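Local coordinates for mucus binding proteinn (Lactobacillus reuteri, PDB 4MT5), which probably helps the bacterium adhere to gastrointestinal mucus by binding mucins, this chain being the fifth Mub repeat of a larger cell-wall-anchored surface protein, at residues G45-F53 with Y66-M74; N83-H94 with D106-Y117. All coordinates share one frame; numbering follows the deposited sequence.

Interaction 1. Residues G45-F53 with Y66-M74; sequences GYVLVSDGF and YEVHFKHGM
Phe53 turns the edge of its ring onto a face of Tyr66, a T-shaped pair with planes at 88° and CD1 of Phe53 4.2 Å from CG of Tyr66. It closes one end of an antiparallel strand pair in the ubiquitin-like beta-grasp domain. At the other end Tyr46 and His72 run side by side, CE1 of Tyr46 3.4 Å from CD2 of His72; their rings meet obliquely, planes at 81°, and Asp120 and Asp10 hydrogen-bond ND1 and NE2 of His72. Between them, Leu48 lays CD1 over one face of the Phe70 ring and meets CG1 of Val68 at 3.7 Å. The register shifts by one residue at a classic beta bulge, where Val49 and Ser50 both face His69: Val49 N donates to His69 O at 2.8 Å, while the bond from Ser50 N is weak. Ser50 OG sits between its backbone N and carbonyl carbon (chi1 54°), at the edge of the His69 ring, and hydrogen-bonds a water that donates to Glu67 O. His69 NE2 bonds Glu67 OE1 at 2.8 Å, and its ND1 has Asp11 as partner. Helix 35-42 packs Ile38 against Leu48, Val68 and Phe70, while strand 2-10 pairs in parallel with strand 65-77.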
loop_
_atom_site.group_PDB
_atom_site.type_symbol
_atom_site.label_atom_id
_atom_site.label_comp_id
_atom_site.label_asym_id
_atom_site.label_seq_id
_atom_site.Cartn_x
_atom_site.Cartn_y
_atom_site.Cartn_z
ATOM N N GLY A 45 -13.709 11.998 2.673
ATOM C CA GLY A 45 -13.178 10.655 2.806
ATOM C C GLY A 45 -13.661 9.880 4.024
ATOM O O GLY A 45 -13.126 8.818 4.347
ATOM N N TYR A 46 -14.683 10.397 4.699
ATOM C CA TYR A 46 -15.217 9.762 5.909
ATOM C C TYR A 46 -16.404 8.824 5.575
ATOM O O TYR A 46 -17.111 9.025 4.578
ATOM C CB TYR A 46 -15.650 10.831 6.940
ATOM C CG TYR A 46 -14.546 11.586 7.686
ATOM C CD1 TYR A 46 -14.025 11.099 8.875
ATOM C CD2 TYR A 46 -14.086 12.820 7.243
ATOM C CE1 TYR A 46 -13.043 11.792 9.584
ATOM C CE2 TYR A 46 -13.094 13.525 7.950
ATOM C CZ TYR A 46 -12.581 12.998 9.115
ATOM O OH TYR A 46 -11.600 13.665 9.824
ATOM N N VAL A 47 -16.626 7.809 6.409
ATOM C CA VAL A 47 -17.744 6.886 6.217
ATOM C C VAL A 47 -18.710 6.923 7.396
ATOM O O VAL A 47 -18.309 6.722 8.539
ATOM C CB VAL A 47 -17.242 5.442 6.041
ATOM C CG1 VAL A 47 -18.375 4.431 6.214
ATOM C CG2 VAL A 47 -16.608 5.294 4.703
ATOM N N LEU A 48 -19.982 7.167 7.108
ATOM C CA LEU A 48 -21.037 7.138 8.114
ATOM C C LEU A 48 -21.105 5.803 8.846
ATOM O O LEU A 48 -20.971 4.742 8.241
ATOM C CB LEU A 48 -22.390 7.422 7.470
ATOM C CG LEU A 48 -23.528 7.706 8.444
ATOM C CD1 LEU A 48 -23.115 8.764 9.452
ATOM C CD2 LEU A 48 -24.745 8.178 7.681
ATOM N N VAL A 49 -21.320 5.856 10.154
ATOM C CA VAL A 49 -21.419 4.644 10.940
ATOM C C VAL A 49 -22.772 4.592 11.633
ATOM O O VAL A 49 -23.399 3.537 11.717
ATOM C CB VAL A 49 -20.286 4.563 11.960
ATOM C CG1 VAL A 49 -20.391 3.271 12.755
ATOM C CG2 VAL A 49 -18.944 4.654 11.253
ATOM N N SER A 50 -23.225 5.739 12.118
ATOM C CA SER A 50 -24.539 5.831 12.740
ATOM C C SER A 50 -24.962 7.277 12.800
ATOM O O SER A 50 -24.127 8.169 12.814
ATOM C CB SER A 50 -24.557 5.205 14.141
ATOM O OG SER A 50 -23.548 5.757 14.972
ATOM N N ASP A 51 -26.267 7.498 12.810
ATOM C CA ASP A 51 -26.817 8.834 12.880
ATOM C C ASP A 51 -27.963 8.830 13.894
ATOM O O ASP A 51 -29.073 8.378 13.594
ATOM C CB ASP A 51 -27.295 9.279 11.493
ATOM C CG ASP A 51 -28.029 10.623 11.519
ATOM O OD1 ASP A 51 -27.910 11.341 12.529
ATOM O OD2 ASP A 51 -28.730 10.974 10.537
ATOM N N GLY A 52 -27.685 9.348 15.091
ATOM C CA GLY A 52 -28.655 9.347 16.175
ATOM C C GLY A 52 -29.804 10.344 16.068
ATOM O O GLY A 52 -30.756 10.280 16.840
ATOM N N PHE A 53 -29.712 11.273 15.126
ATOM C CA PHE A 53 -30.714 12.309 14.979
ATOM C C PHE A 53 -31.779 11.777 14.044
ATOM O O PHE A 53 -31.490 10.934 13.202
ATOM C CB PHE A 53 -30.085 13.564 14.386
ATOM C CG PHE A 53 -31.007 14.726 14.335
ATOM C CD1 PHE A 53 -31.229 15.492 15.464
ATOM C CD2 PHE A 53 -31.664 15.055 13.166
ATOM C CE1 PHE A 53 -32.104 16.574 15.430
ATOM C CE2 PHE A 53 -32.535 16.136 13.120
ATOM C CZ PHE A 53 -32.759 16.898 14.252
ATOM N N TYR A 66 -27.315 14.587 20.406
ATOM C CA TYR A 66 -27.458 13.506 19.446
ATOM C C TYR A 66 -26.131 13.339 18.689
ATOM O O TYR A 66 -25.469 14.327 18.358
ATOM C CB TYR A 66 -28.598 13.824 18.492
ATOM C CG TYR A 66 -29.935 14.047 19.160
ATOM C CD1 TYR A 66 -30.825 12.994 19.358
ATOM C CD2 TYR A 66 -30.320 15.308 19.589
ATOM C CE1 TYR A 66 -32.069 13.196 19.964
ATOM C CE2 TYR A 66 -31.568 15.512 20.192
ATOM C CZ TYR A 66 -32.420 14.453 20.370
ATOM O OH TYR A 66 -33.625 14.650 20.965
ATOM N N GLU A 67 -25.727 12.097 18.443
ATOM C CA GLU A 67 -24.412 11.834 17.850
ATOM C C GLU A 67 -24.472 11.276 16.421
ATOM O O GLU A 67 -25.292 10.428 16.084
ATOM C CB GLU A 67 -23.573 10.914 18.757
ATOM C CG GLU A 67 -23.108 11.551 20.089
ATOM C CD GLU A 67 -22.270 10.595 20.959
ATOM O OE1 GLU A 67 -22.424 9.363 20.793
ATOM O OE2 GLU A 67 -21.457 11.065 21.801
ATOM N N VAL A 68 -23.599 11.778 15.566
ATOM C CA VAL A 68 -23.448 11.210 14.232
ATOM C C VAL A 68 -22.036 10.653 14.156
ATOM O O VAL A 68 -21.079 11.418 14.219
ATOM C CB VAL A 68 -23.659 12.280 13.116
ATOM C CG1 VAL A 68 -23.468 11.668 11.744
ATOM C CG2 VAL A 68 -25.044 12.905 13.211
ATOM N N HIS A 69 -21.882 9.335 14.057
ATOM C CA HIS A 69 -20.528 8.762 14.055
ATOM C C HIS A 69 -19.989 8.467 12.634
ATOM O O HIS A 69 -20.723 8.033 11.746
ATOM C CB HIS A 69 -20.438 7.520 14.972
ATOM C CG HIS A 69 -20.572 7.828 16.436
ATOM N ND1 HIS A 69 -19.505 8.223 17.218
ATOM C CD2 HIS A 69 -21.649 7.801 17.259
ATOM C CE1 HIS A 69 -19.919 8.427 18.457
ATOM N NE2 HIS A 69 -21.215 8.182 18.509
ATOM N N PHE A 70 -18.708 8.730 12.425
ATOM C CA PHE A 70 -18.056 8.420 11.163
ATOM C C PHE A 70 -16.820 7.613 11.444
ATOM O O PHE A 70 -16.347 7.604 12.577
ATOM C CB PHE A 70 -17.597 9.687 10.471
ATOM C CG PHE A 70 -18.710 10.581 10.035
ATOM C CD1 PHE A 70 -19.152 10.567 8.723
ATOM C CD2 PHE A 70 -19.301 11.456 10.923
ATOM C CE1 PHE A 70 -20.158 11.404 8.314
ATOM C CE2 PHE A 70 -20.308 12.289 10.512
ATOM C CZ PHE A 70 -20.738 12.262 9.209
ATOM N N LYS A 71 -16.303 6.938 10.416
ATOM C CA LYS A 71 -14.950 6.360 10.450
ATOM C C LYS A 71 -14.227 6.754 9.176
ATOM O O LYS A 71 -14.858 7.194 8.211
ATOM C CB LYS A 71 -14.974 4.839 10.576
ATOM C CG LYS A 71 -15.702 4.142 9.437
ATOM C CD LYS A 71 -15.615 2.630 9.559
ATOM C CE LYS A 71 -16.758 1.938 8.805
ATOM N NZ LYS A 71 -16.682 0.460 9.039
ATOM N N HIS A 72 -12.908 6.613 9.171
ATOM C CA HIS A 72 -12.124 6.927 7.980
ATOM C C HIS A 72 -12.387 5.940 6.852
ATOM O O HIS A 72 -12.486 4.733 7.070
ATOM C CB HIS A 72 -10.632 6.941 8.299
ATOM C CG HIS A 72 -10.185 8.152 9.055
ATOM N ND1 HIS A 72 -8.855 8.491 9.200
ATOM C CD2 HIS A 72 -10.889 9.110 9.703
ATOM C CE1 HIS A 72 -8.760 9.603 9.905
ATOM N NE2 HIS A 72 -9.979 9.998 10.226
ATOM N N GLY A 73 -12.500 6.466 5.640
ATOM C CA GLY A 73 -12.628 5.626 4.470
ATOM C C GLY A 73 -11.320 4.939 4.174
ATOM O O GLY A 73 -10.246 5.503 4.370
ATOM N N MET A 74 -11.397 3.701 3.710
ATOM C CA MET A 74 -10.189 2.986 3.304
ATOM C C MET A 74 -10.233 2.596 1.830
ATOM O O MET A 74 -11.258 2.111 1.322
ATOM C CB MET A 74 -9.960 1.748 4.177
ATOM C CG MET A 74 -9.738 2.050 5.660
ATOM S SD MET A 74 -8.265 3.035 6.039
ATOM C CE MET A 74 -8.431 3.180 7.820
HETATM O O HOH W 1 -25.210 7.479 16.487
#

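Interaction 2. Residues N83-H94 with D106-Y117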
loop_
_atom_site.group_PDB
_atom_site.type_symbol
_atom_site.label_atom_id
_atom_site.label_comp_id
_atom_site.label_asym_id
_atom_site.label_seq_id
_atom_site.Cartn_x
_atom_site.Cartn_y
_atom_site.Cartn_z
ATOM N N ASN A 83 -0.828 0.720 -9.655
ATOM C CA ASN A 83 -0.326 1.457 -8.505
ATOM C C ASN A 83 0.328 0.613 -7.408
ATOM O O ASN A 83 0.816 1.141 -6.406
ATOM C CB ASN A 83 -1.431 2.340 -7.937
ATOM C CG ASN A 83 -1.578 3.613 -8.711
ATOM O OD1 ASN A 83 -0.927 3.791 -9.736
ATOM N ND2 ASN A 83 -2.416 4.519 -8.225
ATOM N N ALA A 84 0.357 -0.695 -7.603
ATOM C CA ALA A 84 0.988 -1.564 -6.632
ATOM C C ALA A 84 2.415 -1.139 -6.464
ATOM O O ALA A 84 3.009 -0.557 -7.377
ATOM C CB ALA A 84 0.928 -2.999 -7.092
ATOM N N GLU A 85 2.966 -1.411 -5.290
ATOM C CA GLU A 85 4.387 -1.194 -5.092
ATOM C C GLU A 85 5.165 -2.336 -5.747
ATOM O O GLU A 85 4.848 -3.511 -5.543
ATOM C CB GLU A 85 4.735 -1.075 -3.610
ATOM C CG GLU A 85 6.197 -0.709 -3.403
ATOM C CD GLU A 85 6.612 -0.676 -1.938
ATOM O OE1 GLU A 85 5.789 -1.063 -1.071
ATOM O OE2 GLU A 85 7.769 -0.266 -1.663
ATOM N N GLN A 86 6.165 -1.976 -6.552
ATOM C CA GLN A 86 6.959 -2.945 -7.294
ATOM C C GLN A 86 8.430 -2.702 -7.036
ATOM O O GLN A 86 8.879 -1.564 -7.090
ATOM C CB GLN A 86 6.691 -2.821 -8.793
ATOM C CG GLN A 86 5.226 -2.876 -9.158
ATOM C CD GLN A 86 4.998 -2.826 -10.649
ATOM O OE1 GLN A 86 5.891 -3.173 -11.432
ATOM N NE2 GLN A 86 3.799 -2.390 -11.055
ATOM N N LYS A 87 9.174 -3.769 -6.751
ATOM C CA LYS A 87 10.635 -3.704 -6.613
ATOM C C LYS A 87 11.306 -4.797 -7.452
ATOM O O LYS A 87 11.030 -5.978 -7.269
ATOM C CB LYS A 87 11.054 -3.849 -5.145
ATOM C CG LYS A 87 10.569 -2.724 -4.216
ATOM C CD LYS A 87 11.741 -2.052 -3.475
ATOM C CE LYS A 87 11.241 -0.970 -2.535
ATOM N NZ LYS A 87 10.068 -0.224 -3.109
ATOM N N THR A 88 12.186 -4.412 -8.367
ATOM C CA THR A 88 12.808 -5.393 -9.252
ATOM C C THR A 88 14.296 -5.642 -8.971
ATOM O O THR A 88 15.111 -4.723 -8.973
ATOM C CB THR A 88 12.609 -5.019 -10.723
ATOM O OG1 THR A 88 11.224 -5.146 -11.048
ATOM C CG2 THR A 88 13.413 -5.942 -11.623
ATOM N N VAL A 89 14.641 -6.897 -8.725
ATOM C CA VAL A 89 16.029 -7.260 -8.515
ATOM C C VAL A 89 16.495 -8.158 -9.651
ATOM O O VAL A 89 15.929 -9.228 -9.898
ATOM C CB VAL A 89 16.238 -7.949 -7.165
ATOM C CG1 VAL A 89 17.689 -8.268 -6.964
ATOM C CG2 VAL A 89 15.750 -7.057 -6.052
ATOM N N THR A 90 17.518 -7.704 -10.359
ATOM C CA THR A 90 18.009 -8.443 -11.511
ATOM C C THR A 90 19.407 -8.997 -11.252
ATOM O O THR A 90 20.134 -8.523 -10.374
ATOM C CB THR A 90 17.982 -7.587 -12.814
ATOM O OG1 THR A 90 18.781 -6.409 -12.648
ATOM C CG2 THR A 90 16.566 -7.174 -13.168
ATOM N N GLU A 91 19.763 -10.025 -12.009
ATOM C CA GLU A 91 21.099 -10.597 -11.949
ATOM C C GLU A 91 21.695 -10.650 -13.345
ATOM O O GLU A 91 21.037 -11.078 -14.303
ATOM C CB GLU A 91 21.049 -12.003 -11.367
ATOM C CG GLU A 91 22.373 -12.741 -11.399
ATOM C CD GLU A 91 22.213 -14.212 -11.076
ATOM O OE1 GLU A 91 21.573 -14.917 -11.882
ATOM O OE2 GLU A 91 22.706 -14.659 -10.012
ATOM N N THR A 92 22.944 -10.214 -13.454
ATOM C CA THR A 92 23.643 -10.205 -14.729
ATOM C C THR A 92 24.979 -10.942 -14.644
ATOM O O THR A 92 25.809 -10.667 -13.766
ATOM C CB THR A 92 23.880 -8.767 -15.230
ATOM O OG1 THR A 92 22.630 -8.068 -15.303
ATOM C CG2 THR A 92 24.520 -8.782 -16.604
ATOM N N ILE A 93 25.168 -11.890 -15.557
ATOM C CA ILE A 93 26.448 -12.568 -15.696
ATOM C C ILE A 93 27.152 -12.098 -16.957
ATOM O O ILE A 93 26.597 -12.192 -18.047
ATOM C CB ILE A 93 26.283 -14.086 -15.788
ATOM C CG1 ILE A 93 25.457 -14.598 -14.617
ATOM C CG2 ILE A 93 27.646 -14.747 -15.751
ATOM C CD1 ILE A 93 26.075 -14.241 -13.280
ATOM N N HIS A 94 28.367 -11.578 -16.798
ATOM C CA HIS A 94 29.223 -11.242 -17.941
ATOM C C HIS A 94 30.241 -12.361 -18.216
ATOM O O HIS A 94 30.884 -12.875 -17.296
ATOM C CB HIS A 94 29.959 -9.911 -17.720
ATOM C CG HIS A 94 29.052 -8.727 -17.578
ATOM N ND1 HIS A 94 28.152 -8.356 -18.555
ATOM C CD2 HIS A 94 28.915 -7.822 -16.576
ATOM C CE1 HIS A 94 27.497 -7.278 -18.158
ATOM N NE2 HIS A 94 27.936 -6.938 -16.958
ATOM N N ASP A 106 25.470 -12.343 -22.394
ATOM C CA ASP A 106 25.138 -12.247 -20.968
ATOM C C ASP A 106 23.965 -13.146 -20.549
ATOM O O ASP A 106 22.995 -13.324 -21.295
ATOM C CB ASP A 106 24.811 -10.801 -20.574
ATOM C CG ASP A 106 26.045 -9.940 -20.392
ATOM O OD1 ASP A 106 27.142 -10.499 -20.164
ATOM O OD2 ASP A 106 25.913 -8.694 -20.463
ATOM N N SER A 107 24.070 -13.718 -19.354
ATOM C CA SER A 107 22.923 -14.337 -18.715
ATOM C C SER A 107 22.259 -13.273 -17.864
ATOM O O SER A 107 22.904 -12.630 -17.023
ATOM C CB SER A 107 23.325 -15.514 -17.830
ATOM O OG SER A 107 22.202 -16.003 -17.105
ATOM N N THR A 108 20.970 -13.079 -18.094
ATOM C CA THR A 108 20.229 -12.096 -17.329
ATOM C C THR A 108 18.896 -12.682 -16.849
ATOM O O THR A 108 18.126 -13.264 -17.621
ATOM C CB THR A 108 20.099 -10.753 -18.112
ATOM O OG1 THR A 108 20.060 -9.661 -17.189
ATOM C CG2 THR A 108 18.872 -10.716 -19.033
ATOM N N THR A 109 18.659 -12.584 -15.546
ATOM C CA THR A 109 17.410 -13.074 -14.967
ATOM C C THR A 109 16.829 -12.045 -13.985
ATOM O O THR A 109 17.543 -11.493 -13.150
ATOM C CB THR A 109 17.608 -14.453 -14.291
ATOM O OG1 THR A 109 18.593 -14.344 -13.258
ATOM C CG2 THR A 109 18.086 -15.489 -15.311
ATOM N N ALA A 110 15.535 -11.776 -14.098
ATOM C CA ALA A 110 14.917 -10.746 -13.276
ATOM C C ALA A 110 13.863 -11.319 -12.332
ATOM O O ALA A 110 13.189 -12.301 -12.657
ATOM C CB ALA A 110 14.298 -9.679 -14.162
ATOM N N VAL A 111 13.726 -10.707 -11.158
ATOM C CA VAL A 111 12.587 -10.990 -10.289
ATOM C C VAL A 111 11.926 -9.682 -9.871
ATOM O O VAL A 111 12.599 -8.747 -9.452
ATOM C CB VAL A 111 12.961 -11.849 -9.054
ATOM C CG1 VAL A 111 14.065 -11.203 -8.264
ATOM C CG2 VAL A 111 11.746 -12.081 -8.174
ATOM N N THR A 112 10.607 -9.615 -10.030
ATOM C CA THR A 112 9.836 -8.449 -9.626
ATOM C C THR A 112 8.971 -8.792 -8.423
ATOM O O THR A 112 8.143 -9.703 -8.491
ATOM C CB THR A 112 8.924 -7.937 -10.764
ATOM O OG1 THR A 112 9.727 -7.430 -11.834
ATOM C CG2 THR A 112 8.018 -6.822 -10.273
ATOM N N PHE A 113 9.176 -8.069 -7.324
ATOM C CA PHE A 113 8.351 -8.212 -6.137
ATOM C C PHE A 113 7.225 -7.189 -6.212
ATOM O O PHE A 113 7.479 -6.023 -6.496
ATOM C CB PHE A 113 9.184 -7.974 -4.884
ATOM C CG PHE A 113 10.188 -9.047 -4.614
ATOM C CD1 PHE A 113 9.834 -10.179 -3.900
ATOM C CD2 PHE A 113 11.490 -8.927 -5.067
ATOM C CE1 PHE A 113 10.756 -11.172 -3.644
ATOM C CE2 PHE A 113 12.420 -9.919 -4.814
ATOM C CZ PHE A 113 12.051 -11.044 -4.100
ATOM N N LYS A 114 5.989 -7.621 -5.976
ATOM C CA LYS A 114 4.832 -6.728 -6.022
ATOM C C LYS A 114 4.027 -6.895 -4.749
ATOM O O LYS A 114 3.917 -8.008 -4.238
ATOM C CB LYS A 114 3.943 -7.063 -7.221
ATOM C CG LYS A 114 4.459 -6.561 -8.554
ATOM C CD LYS A 114 3.733 -7.220 -9.714
ATOM C CE LYS A 114 3.740 -6.325 -10.946
ATOM N NZ LYS A 114 3.312 -7.055 -12.174
ATOM N N ARG A 115 3.478 -5.804 -4.216
ATOM C CA ARG A 115 2.532 -5.912 -3.094
ATOM C C ARG A 115 1.465 -4.840 -3.112
ATOM O O ARG A 115 1.671 -3.734 -3.615
ATOM C CB ARG A 115 3.229 -5.903 -1.725
ATOM C CG ARG A 115 3.760 -4.546 -1.288
ATOM C CD ARG A 115 4.298 -4.599 0.135
ATOM N NE ARG A 115 5.069 -3.405 0.489
ATOM C CZ ARG A 115 5.794 -3.281 1.600
ATOM N NH1 ARG A 115 5.853 -4.274 2.473
ATOM N NH2 ARG A 115 6.453 -2.158 1.839
ATOM N N GLY A 116 0.316 -5.174 -2.549
ATOM C CA GLY A 116 -0.734 -4.195 -2.377
ATOM C C GLY A 116 -0.594 -3.484 -1.045
ATOM O O GLY A 116 0.268 -3.819 -0.235
ATOM N N TYR A 117 -1.458 -2.505 -0.815
ATOM C CA TYR A 117 -1.469 -1.763 0.437
ATOM C C TYR A 117 -2.822 -1.108 0.643
ATOM O O TYR A 117 -3.654 -1.103 -0.257
ATOM C CB TYR A 117 -0.373 -0.705 0.427
ATOM C CG TYR A 117 -0.353 0.120 -0.826
ATOM C CD1 TYR A 117 0.436 -0.244 -1.905
ATOM C CD2 TYR A 117 -1.120 1.260 -0.935
ATOM C CE1 TYR A 117 0.468 0.510 -3.063
ATOM C CE2 TYR A 117 -1.101 2.021 -2.092
ATOM C CZ TYR A 117 -0.302 1.641 -3.150
ATOM O OH TYR A 117 -0.286 2.394 -4.300
HETATM O O HOH W 2 21.555 -13.983 -14.427
#
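A long antiparallel beta hairpin in the Muc B2-like half of the repeat brings Glu85 alongside Arg115 and, at its far end, His94 beside Asp106, where the bond from His94 ND1 to Asp106 OD1 is weak. Pairs of backbone bonds alternate with non-hydrogen-bonded positions from Glu85-Arg115 to Ile93-Ser107, with no bulge between them. Near the start of strand 85-96, Glu85 and Arg115 point the same way, their carboxylate and guanidinium planes 48° apart. OE1 of Glu85 takes both NE of Arg115, at 2.9 Å, and NH2 of Arg115, at 3.2 Å, from the same face of the carboxylate. Its other oxygen, OE2, receives NZ of Lys87 at 2.7 Å, so both oxygens are held by cations, which probably favours the charged carboxylate. Tyr129 adds a cation-pi contact to Arg115.

The face that carries this network continues with Val89, Val111 and Phe113, with CG2 of Val111 over a face of the Phe113 ring; Phe144 and Val167 pack on this side. On the opposite face, Gln86 lies along Lys114, CD of Gln86 3.7 Å from CE of Lys114, and Thr90 CG2 meets Ala110 CB at 3.5 Å. Thr88 and Thr112 are joined by a hydrogen bond of 2.8 Å between their OG1 atoms. Each OG1 stands beside its own backbone N (chi1 -68° and -67°), which brings the two together across a non-hydrogen-bonded pair. Beyond the salt bridge, the ring of Tyr117 presents its edge to Asn83, and its OH donates to Asn83 O at 2.7 Å, from above the carbonyl plane.

Interaction 1 comes first along the chain; the centres of the two contacts are about 42 Å apart, with the middle of the molecule between them. The first lies in the mucin binding domain, the second in the Muc B2-like domain; both families are of the ubiquitin clan. The two contacts do not touch, their nearest atoms being about 8 Å apart, yet one sheet joins them: strand 65-77 of interaction 1 pairs antiparallel with strand 104-120, which also forms the hairpin of interaction 2 with strand 85-96. Long strands therefore carry the backbone pairing from one domain to the other, consistent with an elongated repeat on the cell surface.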